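Local coordinates for protein SusD homolog (Bacteroides ovatus, PDB 4F53) that probably binds glycans, perhaps mucin O-glycans, at the bacterial cell surface as a SusD-family outer-membrane lipoprotein, at residues M478-D483 and R507-A512. Numbering follows the deposited sequence.
Sequences MPYPTD and RGDTMA
The carboxylate of Asp509 meets the Tyr480 ring obliquely, the two planes 47° apart, with Asp509 OD1 3.5 Å from Tyr480 CD2; Arg477 adds a cation-pi contact to this ring and Tyr149 an edge-to-face one. With CG anti to its backbone N (chi1 -177°), Asp509 extends its carboxylate across the loop junction. There the syn lone pair of Asp509 OD1 accepts the backbone N-H of Tyr480, with OD1 3.1 Å from Tyr480 N and the bond nearly straight at 163°. OD1 also forms a salt bridge to Arg477, while Asp509 OD2 hydrogen-bonds Tyr485 OH and accepts from a water, 2.7 Å from OD2, that also donates to Tyr480 O. An alanine at Asp509 would probably loosen this junction, since the bonds to Tyr480 N, Arg477, Tyr485 and the water would all go. In this largely helical, TPR-like SusD fold, the contact ties the loop after helix 489-502 back to the lead-in of helix 482-487. Asp509 centres an inverse gamma turn, and Thr510 OG1 accepts the backbone N-H of Ala512, 3.1 Å from Ala512 N, in an ST turn. Within this turn, selenomethionine Met511, extended past CG, runs alongside the bent selenomethionine Met478, with Met511 CE 3.7 Å from Met478 SE. Met511 CG touches Pro479 CD at 3.9 Å.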
# COMPACT_ATOMS: atom_id res chain seq x y z
N MSE A 478 -13.35 1.72 3.21
CA MSE A 478 -13.82 3.03 3.59
C MSE A 478 -15.26 3.15 3.14
O MSE A 478 -15.59 2.62 2.07
CB MSE A 478 -12.95 4.15 2.98
CG MSE A 478 -11.55 4.22 3.60
SE MSE A 478 -11.53 4.86 5.43
CE MSE A 478 -12.26 6.67 5.18
N PRO A 479 -16.13 3.82 3.93
CA PRO A 479 -17.51 4.03 3.47
C PRO A 479 -17.56 5.13 2.42
O PRO A 479 -16.68 6.00 2.40
CB PRO A 479 -18.25 4.41 4.75
CG PRO A 479 -17.22 5.07 5.61
CD PRO A 479 -15.88 4.51 5.22
N TYR A 480 -18.56 5.12 1.55
CA TYR A 480 -18.71 6.15 0.52
C TYR A 480 -18.95 7.51 1.15
O TYR A 480 -19.70 7.60 2.13
CB TYR A 480 -19.86 5.81 -0.46
CG TYR A 480 -19.63 4.55 -1.26
CD1 TYR A 480 -18.50 4.40 -2.06
CD2 TYR A 480 -20.58 3.53 -1.27
CE1 TYR A 480 -18.29 3.25 -2.80
CE2 TYR A 480 -20.37 2.37 -2.02
CZ TYR A 480 -19.22 2.23 -2.77
OH TYR A 480 -19.00 1.10 -3.51
N PRO A 481 -18.33 8.60 0.63
CA PRO A 481 -18.60 9.95 1.19
C PRO A 481 -20.10 10.28 1.17
O PRO A 481 -20.79 9.98 0.18
CB PRO A 481 -17.79 10.88 0.28
CG PRO A 481 -16.71 10.01 -0.31
CD PRO A 481 -17.38 8.67 -0.50
N THR A 482 -20.61 10.91 2.27
CA THR A 482 -22.02 11.29 2.46
C THR A 482 -22.51 12.18 1.30
O THR A 482 -23.68 12.08 0.91
CB THR A 482 -22.23 11.95 3.85
OG1 THR A 482 -23.57 12.41 3.96
CG2 THR A 482 -21.25 13.09 4.15
N ASP A 483 -21.63 13.04 0.75
CA ASP A 483 -21.94 13.98 -0.34
C ASP A 483 -22.30 13.27 -1.63
O ASP A 483 -23.02 13.84 -2.45
CB ASP A 483 -20.74 14.92 -0.62
CG ASP A 483 -20.62 16.12 0.31
OD1 ASP A 483 -21.66 16.61 0.79
OD2 ASP A 483 -19.47 16.62 0.50
N ARG A 507 -21.90 -5.94 5.89
CA ARG A 507 -22.03 -5.06 7.06
C ARG A 507 -22.47 -3.63 6.68
O ARG A 507 -22.24 -2.70 7.45
CB ARG A 507 -20.69 -5.02 7.84
CG ARG A 507 -20.18 -6.36 8.37
CD ARG A 507 -21.10 -6.96 9.43
NE ARG A 507 -20.56 -8.19 10.00
CZ ARG A 507 -20.73 -9.40 9.49
NH1 ARG A 507 -21.43 -9.58 8.37
NH2 ARG A 507 -20.20 -10.46 10.09
N GLY A 508 -23.11 -3.48 5.52
CA GLY A 508 -23.60 -2.20 5.00
C GLY A 508 -22.49 -1.34 4.45
O GLY A 508 -21.34 -1.80 4.29
N ASP A 509 -22.80 -0.06 4.16
CA ASP A 509 -21.79 0.87 3.66
C ASP A 509 -20.99 1.37 4.85
O ASP A 509 -21.14 2.51 5.30
CB ASP A 509 -22.43 2.02 2.86
CG ASP A 509 -21.44 3.00 2.26
OD1 ASP A 509 -20.25 2.62 2.08
OD2 ASP A 509 -21.84 4.14 1.96
N THR A 510 -20.15 0.47 5.40
CA THR A 510 -19.32 0.78 6.55
C THR A 510 -17.89 0.29 6.31
O THR A 510 -17.60 -0.35 5.29
CB THR A 510 -19.91 0.17 7.84
OG1 THR A 510 -19.64 -1.22 7.88
CG2 THR A 510 -21.41 0.43 8.05
N MSE A 511 -17.02 0.53 7.29
CA MSE A 511 -15.65 0.07 7.29
C MSE A 511 -15.53 -1.45 7.52
O MSE A 511 -14.46 -2.01 7.31
CB MSE A 511 -14.88 0.79 8.39
CG MSE A 511 -14.54 2.23 8.06
SE MSE A 511 -13.40 2.96 9.46
CE MSE A 511 -13.17 4.80 8.77
N ALA A 512 -16.63 -2.11 7.93
CA ALA A 512 -16.65 -3.52 8.33
C ALA A 512 -16.93 -4.46 7.18
O ALA A 512 -16.60 -5.65 7.29
CB ALA A 512 -17.67 -3.72 9.44
O HOH W 1 -21.36 6.11 3.77